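Abietadiene synthase, chloroplastic (Abies grandis, PDB 3S9V) is a largely helical chloroplast enzyme of the terpene synthase family. Local coordinates at residues A[344-349]-A[380-385]; A[367-372]-A[388-393]. All coordinates share one frame; numbering follows the deposited sequence.

Contact 1: residues A[344-349]-A[380-385]; sequences TFRDEN and ETIMEE
A side-on salt bridge between Arg346 and Glu385, flanked by a small apolar touch from Ile382, joins a loop to the first turns of a helix. The loop, 344-349, belongs to the long connection between helix 320-332 and helix 363-373, and 380-385 opens helix 381-397. Arg346 offers NE and NH2 together, one to each carboxylate oxygen: NE reaches Glu385 OE1 at 2.6 Å and NH2 reaches Glu385 OE2 at 2.9 Å. The guanidinium and carboxylate planes lie within 11° of each other but are stepped, since OE1 is met from above the carboxylate plane and neither bond is straight. NH2 approaches OE2 on its syn side. Two bonds to two separate oxygens restrict rotation of both groups.

Arginine suits this place because its chain is long: the nearest CA atoms, those of Arg346 and Ile382, are 8.5 Å apart. With CG anti to the backbone N (chi1 178°) and the chain extended as far as NE, it runs straight out to the helix. Glutamate suits the other side, because Glu385, extended beyond CG, carries its carboxylate out from the helix to meet the guanidinium. Both segments fall in the N-terminal domain of the terpene synthase family, a largely alpha-helical region; here a long interhelical loop is pinned to the start of the helix that follows helix 363-373. Just beyond Arg346, Asp347 OD1 accepts the backbone N of Asn349 in an Asx turn, and it also takes the N of Glu351.

The methylenes of Arg346 supply the apolar part: Ile382 CD1 sits 3.5 Å from Arg346 CD as the two chains run alongside one another with opposite headings. Isoleucine, buried here, also packs on Ser339 and Phe352, and Phe352 touches Arg346 too.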
ATOM      1  N   THR A 344      -8.779 -13.551  13.283  1.00 29.22           N
ATOM      2  CA  THR A 344      -9.673 -14.460  12.576  1.00 30.04           C
ATOM      3  C   THR A 344      -8.945 -15.330  11.542  1.00 31.31           C
ATOM      4  O   THR A 344      -9.412 -16.421  11.201  1.00 28.34           O
ATOM      5  CB  THR A 344     -10.776 -13.661  11.836  1.00 30.93           C
ATOM      6  OG1 THR A 344     -11.609 -12.997  12.791  1.00 40.09           O
ATOM      7  CG2 THR A 344     -11.624 -14.573  10.969  1.00 31.62           C
ATOM      8  N   PHE A 345      -7.804 -14.850  11.049  1.00 28.95           N
ATOM      9  CA  PHE A 345      -7.063 -15.570  10.019  1.00 25.90           C
ATOM     10  C   PHE A 345      -5.784 -16.286  10.461  1.00 27.12           C
ATOM     11  O   PHE A 345      -5.082 -16.890   9.645  1.00 26.13           O
ATOM     12  CB  PHE A 345      -6.762 -14.602   8.877  1.00 18.67           C
ATOM     13  CG  PHE A 345      -7.982 -13.871   8.379  1.00 23.98           C
ATOM     14  CD1 PHE A 345      -8.335 -12.635   8.912  1.00 22.83           C
ATOM     15  CD2 PHE A 345      -8.818 -14.450   7.424  1.00 10.92           C
ATOM     16  CE1 PHE A 345      -9.500 -11.990   8.504  1.00 15.79           C
ATOM     17  CE2 PHE A 345      -9.982 -13.811   7.012  1.00 13.80           C
ATOM     18  CZ  PHE A 345     -10.321 -12.580   7.554  1.00 10.27           C
ATOM     19  N   ARG A 346      -5.503 -16.229  11.756  1.00 24.52           N
ATOM     20  CA  ARG A 346      -4.319 -16.851  12.323  1.00 27.90           C
ATOM     21  C   ARG A 346      -4.602 -18.277  12.800  1.00 30.66           C
ATOM     22  O   ARG A 346      -5.612 -18.519  13.462  1.00 32.35           O
ATOM     23  CB  ARG A 346      -3.834 -15.999  13.497  1.00 25.33           C
ATOM     24  CG  ARG A 346      -2.629 -16.536  14.224  1.00 22.24           C
ATOM     25  CD  ARG A 346      -2.373 -15.725  15.479  1.00 30.92           C
ATOM     26  NE  ARG A 346      -1.113 -16.085  16.118  1.00 42.30           N
ATOM     27  CZ  ARG A 346      -0.951 -17.114  16.941  1.00 45.64           C
ATOM     28  NH1 ARG A 346      -1.978 -17.900  17.242  1.00 45.69           N
ATOM     29  NH2 ARG A 346       0.246 -17.360  17.458  1.00 42.34           N
ATOM     30  N   ASP A 347      -3.723 -19.218  12.456  1.00 31.43           N
ATOM     31  CA  ASP A 347      -3.891 -20.606  12.893  1.00 35.40           C
ATOM     32  C   ASP A 347      -3.125 -20.797  14.200  1.00 37.82           C
ATOM     33  O   ASP A 347      -2.374 -19.915  14.619  1.00 38.98           O
ATOM     34  CB  ASP A 347      -3.385 -21.605  11.832  1.00 32.12           C
ATOM     35  CG  ASP A 347      -1.853 -21.650  11.714  1.00 38.38           C
ATOM     36  OD1 ASP A 347      -1.139 -21.007  12.514  1.00 34.42           O
ATOM     37  OD2 ASP A 347      -1.354 -22.351  10.805  1.00 41.72           O
ATOM     38  N   GLU A 348      -3.310 -21.949  14.834  1.00 42.07           N
ATOM     39  CA  GLU A 348      -2.642 -22.246  16.101  1.00 44.65           C
ATOM     40  C   GLU A 348      -1.119 -22.128  16.058  1.00 42.58           C
ATOM     41  O   GLU A 348      -0.474 -22.093  17.103  1.00 44.67           O
ATOM     42  CB  GLU A 348      -3.008 -23.657  16.568  1.00 51.09           C
ATOM     43  CG  GLU A 348      -4.497 -23.966  16.538  1.00 68.77           C
ATOM     44  CD  GLU A 348      -5.318 -23.006  17.381  1.00 76.63           C
ATOM     45  OE1 GLU A 348      -5.038 -22.886  18.595  1.00 77.21           O
ATOM     46  OE2 GLU A 348      -6.248 -22.374  16.829  1.00 77.94           O
ATOM     47  N   ASN A 349      -0.540 -22.057  14.864  1.00 42.32           N
ATOM     48  CA  ASN A 349       0.912 -21.982  14.739  1.00 43.78           C
ATOM     49  C   ASN A 349       1.477 -20.641  14.298  1.00 44.87           C
ATOM     50  O   ASN A 349       2.686 -20.513  14.099  1.00 47.21           O
ATOM     51  CB  ASN A 349       1.405 -23.065  13.780  1.00 47.41           C
ATOM     52  CG  ASN A 349       1.069 -24.464  14.259  1.00 53.30           C
ATOM     53  OD1 ASN A 349       1.539 -24.903  15.310  1.00 59.37           O
ATOM     54  ND2 ASN A 349       0.249 -25.171  13.489  1.00 53.16           N
ATOM     55  N   GLU A 380       0.932  -4.727  19.749  1.00 22.56           N
ATOM     56  CA  GLU A 380       0.075  -5.471  18.837  1.00 22.81           C
ATOM     57  C   GLU A 380       0.818  -6.698  18.320  1.00 23.29           C
ATOM     58  O   GLU A 380       1.300  -6.725  17.183  1.00 23.33           O
ATOM     59  CB  GLU A 380      -0.380  -4.576  17.686  1.00 14.44           C
ATOM     60  CG  GLU A 380      -1.139  -3.350  18.176  1.00 32.86           C
ATOM     61  CD  GLU A 380      -1.856  -2.592  17.071  1.00 30.78           C
ATOM     62  OE1 GLU A 380      -1.237  -2.330  16.021  1.00 24.94           O
ATOM     63  OE2 GLU A 380      -3.040  -2.249  17.265  1.00 39.72           O
ATOM     64  N   THR A 381       0.910  -7.707  19.182  1.00 24.58           N
ATOM     65  CA  THR A 381       1.597  -8.960  18.869  1.00 26.39           C
ATOM     66  C   THR A 381       1.152  -9.589  17.543  1.00 26.72           C
ATOM     67  O   THR A 381       1.974 -10.109  16.791  1.00 31.78           O
ATOM     68  CB  THR A 381       1.386  -9.988  20.002  1.00 25.06           C
ATOM     69  OG1 THR A 381       1.959  -9.482  21.212  1.00 29.04           O
ATOM     70  CG2 THR A 381       2.037 -11.313  19.660  1.00 20.30           C
ATOM     71  N   ILE A 382      -0.144  -9.540  17.255  1.00 24.04           N
ATOM     72  CA  ILE A 382      -0.664 -10.124  16.022  1.00 25.60           C
ATOM     73  C   ILE A 382      -0.017  -9.516  14.771  1.00 25.83           C
ATOM     74  O   ILE A 382       0.254 -10.227  13.813  1.00 24.89           O
ATOM     75  CB  ILE A 382      -2.203  -9.951  15.929  1.00 26.39           C
ATOM     76  CG1 ILE A 382      -2.758 -10.782  14.771  1.00 31.86           C
ATOM     77  CG2 ILE A 382      -2.560  -8.489  15.734  1.00 21.26           C
ATOM     78  CD1 ILE A 382      -2.649 -12.273  14.992  1.00 35.40           C
ATOM     79  N   MET A 383       0.232  -8.208  14.788  1.00 25.91           N
ATOM     80  CA  MET A 383       0.840  -7.528  13.646  1.00 24.05           C
ATOM     81  C   MET A 383       2.275  -7.989  13.441  1.00 21.49           C
ATOM     82  O   MET A 383       2.748  -8.071  12.312  1.00 23.11           O
ATOM     83  CB  MET A 383       0.802  -6.002  13.845  1.00 22.67           C
ATOM     84  CG  MET A 383      -0.608  -5.397  13.863  1.00 20.21           C
ATOM     85  SD  MET A 383      -1.457  -5.383  12.251  1.00 23.19           S
ATOM     86  CE  MET A 383      -1.195  -3.696  11.765  1.00 37.29           C
ATOM     87  N   GLU A 384       2.969  -8.278  14.536  1.00 23.78           N
ATOM     88  CA  GLU A 384       4.349  -8.753  14.471  1.00 22.80           C
ATOM     89  C   GLU A 384       4.342 -10.148  13.848  1.00 21.39           C
ATOM     90  O   GLU A 384       5.163 -10.463  12.988  1.00 24.21           O
ATOM     91  CB  GLU A 384       4.944  -8.825  15.874  1.00 33.21           C
ATOM     92  CG  GLU A 384       6.437  -9.087  15.928  1.00 46.46           C
ATOM     93  CD  GLU A 384       6.926  -9.308  17.358  1.00 68.25           C
ATOM     94  OE1 GLU A 384       6.534  -8.522  18.257  1.00 63.97           O
ATOM     95  OE2 GLU A 384       7.705 -10.265  17.579  1.00 72.71           O
ATOM     96  N   GLU A 385       3.407 -10.987  14.288  1.00 18.61           N
ATOM     97  CA  GLU A 385       3.298 -12.340  13.743  1.00 20.13           C
ATOM     98  C   GLU A 385       2.944 -12.280  12.254  1.00 21.19           C
ATOM     99  O   GLU A 385       3.450 -13.072  11.468  1.00 21.87           O
ATOM    100  CB  GLU A 385       2.221 -13.140  14.483  1.00 10.67           C
ATOM    101  CG  GLU A 385       2.375 -13.157  15.995  1.00 25.89           C
ATOM    102  CD  GLU A 385       1.344 -14.040  16.685  1.00 36.28           C
ATOM    103  OE1 GLU A 385       0.126 -13.842  16.467  1.00 33.72           O
ATOM    104  OE2 GLU A 385       1.754 -14.934  17.453  1.00 41.69           O
TER

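Contact 2: residues A[367-372]-A[388-393]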
ATOM      1  N   LEU A 367       0.822 -10.168   0.396  1.00 23.29           N
ATOM      2  CA  LEU A 367       1.442  -8.868   0.185  1.00 24.51           C
ATOM      3  C   LEU A 367       0.660  -7.749   0.877  1.00 24.52           C
ATOM      4  O   LEU A 367       1.249  -6.916   1.567  1.00 22.23           O
ATOM      5  CB  LEU A 367       1.570  -8.546  -1.306  1.00 22.88           C
ATOM      6  CG  LEU A 367       2.031  -7.105  -1.568  1.00 26.66           C
ATOM      7  CD1 LEU A 367       3.344  -6.849  -0.845  1.00 19.70           C
ATOM      8  CD2 LEU A 367       2.189  -6.859  -3.062  1.00 30.30           C
ATOM      9  N   ASN A 368      -0.656  -7.716   0.693  1.00 22.53           N
ATOM     10  CA  ASN A 368      -1.441  -6.670   1.342  1.00 23.93           C
ATOM     11  C   ASN A 368      -1.411  -6.826   2.859  1.00 21.91           C
ATOM     12  O   ASN A 368      -1.484  -5.839   3.599  1.00 20.19           O
ATOM     13  CB  ASN A 368      -2.879  -6.669   0.815  1.00 26.84           C
ATOM     14  CG  ASN A 368      -2.959  -6.198  -0.629  1.00 29.15           C
ATOM     15  OD1 ASN A 368      -2.324  -5.209  -0.999  1.00 37.54           O
ATOM     16  ND2 ASN A 368      -3.740  -6.898  -1.448  1.00 27.74           N
ATOM     17  N   VAL A 369      -1.284  -8.067   3.320  1.00 20.12           N
ATOM     18  CA  VAL A 369      -1.205  -8.338   4.745  1.00 19.21           C
ATOM     19  C   VAL A 369       0.141  -7.813   5.245  1.00 18.69           C
ATOM     20  O   VAL A 369       0.230  -7.262   6.340  1.00 23.61           O
ATOM     21  CB  VAL A 369      -1.309  -9.864   5.047  1.00 23.35           C
ATOM     22  CG1 VAL A 369      -0.955 -10.141   6.502  1.00 19.83           C
ATOM     23  CG2 VAL A 369      -2.718 -10.361   4.760  1.00 20.25           C
ATOM     24  N   ASN A 370       1.188  -7.975   4.440  1.00 19.97           N
ATOM     25  CA  ASN A 370       2.523  -7.507   4.827  1.00 21.72           C
ATOM     26  C   ASN A 370       2.576  -5.984   4.953  1.00 19.72           C
ATOM     27  O   ASN A 370       3.144  -5.449   5.906  1.00 19.39           O
ATOM     28  CB  ASN A 370       3.583  -7.991   3.824  1.00 19.43           C
ATOM     29  CG  ASN A 370       4.975  -7.453   4.138  1.00 22.21           C
ATOM     30  OD1 ASN A 370       5.329  -6.343   3.749  1.00 23.02           O
ATOM     31  ND2 ASN A 370       5.763  -8.239   4.860  1.00 22.05           N
ATOM     32  N   ARG A 371       1.987  -5.288   3.989  1.00 18.41           N
ATOM     33  CA  ARG A 371       1.950  -3.830   4.025  1.00 22.60           C
ATOM     34  C   ARG A 371       1.239  -3.387   5.305  1.00 22.13           C
ATOM     35  O   ARG A 371       1.682  -2.467   5.993  1.00 23.53           O
ATOM     36  CB  ARG A 371       1.206  -3.283   2.799  1.00 17.29           C
ATOM     37  CG  ARG A 371       1.924  -3.531   1.475  1.00 20.84           C
ATOM     38  CD  ARG A 371       1.008  -3.241   0.298  1.00 25.81           C
ATOM     39  NE  ARG A 371       0.708  -1.819   0.192  1.00 23.99           N
ATOM     40  CZ  ARG A 371      -0.377  -1.319  -0.385  1.00 19.61           C
ATOM     41  NH1 ARG A 371      -1.293  -2.120  -0.918  1.00 18.09           N
ATOM     42  NH2 ARG A 371      -0.549  -0.006  -0.418  1.00 31.08           N
ATOM     43  N   CYS A 372       0.142  -4.064   5.622  1.00 22.90           N
ATOM     44  CA  CYS A 372      -0.637  -3.758   6.812  1.00 23.57           C
ATOM     45  C   CYS A 372       0.131  -4.003   8.121  1.00 23.50           C
ATOM     46  O   CYS A 372       0.084  -3.185   9.038  1.00 23.72           O
ATOM     47  CB  CYS A 372      -1.935  -4.586   6.799  1.00 20.32           C
ATOM     48  SG  CYS A 372      -2.927  -4.508   8.321  1.00 23.22           S
ATOM     49  N   LEU A 388       6.059 -11.417  10.276  1.00 28.20           N
ATOM     50  CA  LEU A 388       6.965 -12.557  10.136  1.00 30.02           C
ATOM     51  C   LEU A 388       6.483 -13.596   9.121  1.00 25.63           C
ATOM     52  O   LEU A 388       7.245 -14.007   8.249  1.00 26.46           O
ATOM     53  CB  LEU A 388       7.191 -13.223  11.496  1.00 33.33           C
ATOM     54  CG  LEU A 388       7.878 -12.337  12.538  1.00 42.64           C
ATOM     55  CD1 LEU A 388       7.973 -13.080  13.860  1.00 42.16           C
ATOM     56  CD2 LEU A 388       9.263 -11.938  12.042  1.00 45.57           C
ATOM     57  N   CYS A 389       5.225 -14.012   9.238  1.00 24.54           N
ATOM     58  CA  CYS A 389       4.643 -15.004   8.331  1.00 22.01           C
ATOM     59  C   CYS A 389       4.673 -14.531   6.884  1.00 23.45           C
ATOM     60  O   CYS A 389       5.115 -15.257   6.004  1.00 25.53           O
ATOM     61  CB  CYS A 389       3.191 -15.314   8.731  1.00 19.74           C
ATOM     62  SG  CYS A 389       2.210 -16.215   7.481  0.48  6.75           S
ATOM     63  N   THR A 390       4.200 -13.313   6.642  1.00 22.74           N
ATOM     64  CA  THR A 390       4.177 -12.781   5.288  1.00 23.14           C
ATOM     65  C   THR A 390       5.576 -12.626   4.705  1.00 25.08           C
ATOM     66  O   THR A 390       5.782 -12.882   3.522  1.00 26.51           O
ATOM     67  CB  THR A 390       3.415 -11.423   5.204  1.00 20.03           C
ATOM     68  OG1 THR A 390       3.996 -10.464   6.100  1.00 21.86           O
ATOM     69  CG2 THR A 390       1.946 -11.622   5.537  1.00 17.85           C
ATOM     70  N   GLU A 391       6.539 -12.222   5.526  1.00 24.23           N
ATOM     71  CA  GLU A 391       7.903 -12.071   5.034  1.00 29.64           C
ATOM     72  C   GLU A 391       8.469 -13.402   4.558  1.00 30.53           C
ATOM     73  O   GLU A 391       9.014 -13.488   3.458  1.00 29.39           O
ATOM     74  CB  GLU A 391       8.819 -11.484   6.110  1.00 29.47           C
ATOM     75  CG  GLU A 391       8.964  -9.973   6.028  1.00 43.73           C
ATOM     76  CD  GLU A 391      10.112  -9.447   6.874  1.00 54.44           C
ATOM     77  OE1 GLU A 391      10.000  -9.474   8.119  1.00 54.31           O
ATOM     78  OE2 GLU A 391      11.132  -9.016   6.289  1.00 58.87           O
ATOM     79  N   ARG A 392       8.342 -14.441   5.377  1.00 31.64           N
ATOM     80  CA  ARG A 392       8.856 -15.750   4.986  1.00 32.75           C
ATOM     81  C   ARG A 392       8.149 -16.268   3.739  1.00 32.03           C
ATOM     82  O   ARG A 392       8.769 -16.874   2.862  1.00 33.46           O
ATOM     83  CB  ARG A 392       8.713 -16.753   6.136  1.00 37.44           C
ATOM     84  CG  ARG A 392       9.747 -16.544   7.235  1.00 41.74           C
ATOM     85  CD  ARG A 392       9.698 -17.603   8.330  1.00 53.47           C
ATOM     86  NE  ARG A 392       8.600 -17.412   9.276  1.00 55.90           N
ATOM     87  CZ  ARG A 392       7.340 -17.772   9.052  1.00 57.26           C
ATOM     88  NH1 ARG A 392       7.009 -18.352   7.904  1.00 53.12           N
ATOM     89  NH2 ARG A 392       6.414 -17.553   9.979  1.00 49.70           N
ATOM     90  N   TYR A 393       6.853 -16.008   3.646  1.00 29.60           N
ATOM     91  CA  TYR A 393       6.091 -16.467   2.501  1.00 30.16           C
ATOM     92  C   TYR A 393       6.379 -15.683   1.217  1.00 30.06           C
ATOM     93  O   TYR A 393       6.466 -16.270   0.139  1.00 25.49           O
ATOM     94  CB  TYR A 393       4.598 -16.416   2.821  1.00 26.17           C
ATOM     95  CG  TYR A 393       3.715 -16.790   1.658  1.00 20.00           C
ATOM     96  CD1 TYR A 393       3.437 -15.870   0.646  1.00 20.91           C
ATOM     97  CD2 TYR A 393       3.166 -18.068   1.561  1.00 21.57           C
ATOM     98  CE1 TYR A 393       2.635 -16.208  -0.432  1.00 19.38           C
ATOM     99  CE2 TYR A 393       2.358 -18.420   0.482  1.00 24.00           C
ATOM    100  CZ  TYR A 393       2.098 -17.484  -0.509  1.00 24.79           C
ATOM    101  OH  TYR A 393       1.295 -17.817  -1.574  1.00 35.35           O
TER
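Thr390 meets Val369 with its methyl and Asn370 with its hydroxyl, so one short side chain serves both halves of this buried helix-helix contact. Segment 367-372 of helix 363-373 and segment 388-393 of helix 381-397 run at 135° between their N-to-C directions, nearer antiparallel than parallel, with axes 8.9 Å apart at closest approach. These consecutive helices pack as a hairpin inside the alpha-helical N-terminal region of the terpene synthase family. Asn370 CA and Thr390 CA come to 5.5 Å, and threonine suits so close an approach because its short branched side chain offers both a methyl and a hydroxyl there.

The tight part lies at the methyls. Thr390 CG2 presses on Val369 CG1 at 3.4 Å, closer than carbon pairs usually come, and Val369 CB lies 3.7 Å from the same Thr390 CG2. Beyond them Val369 packs on Ile320 and Ala386, which places this half between helix 320-332 and an earlier turn of helix 381-397. Beside it, Asn370 CB lies 3.7 Å from Thr390 CB. The looser side belongs to Glu391, a partly exposed residue that gives the contact little more than its CG, 3.8 Å from Asn370 ND2; its side chain also touches Leu421 of helix 413-422.

Between these two sides runs the polar link. Asn370 ND2 donates to Thr390 OG1 at 3.1 Å, with an N-H...O angle of 153° and the oxygen close to the amide plane. Thr390 places OG1 between its backbone N and carbonyl carbon (chi1 57°), which leaves CG2 for the valine. The hydroxyl donates back into its own helix, chiefly to Ala386 O with Lys387 O sharing the proton, while accepting from Asn370, consistent with a polar pair being accommodated in a buried interface.

Following the chain, 344-349 comes first, then 367-372, then 380-385 and finally 388-393, so the segments alternate and the two contacts cross rather than nest. Contact 1 closes a loop of 30 residues that contains all of helix 363-373; contact 2 closes one of 15 residues across the turn into helix 381-397. That last helix is common to both: its start receives the loop after helix 320-332, and its middle receives helix 363-373. The centres lie 11 Å apart, and Met383 CE comes to 3.1 Å from Cys372 O in packing between them. Together they tie the loop after helix 320-332 and helix 363-373 to helix 381-397.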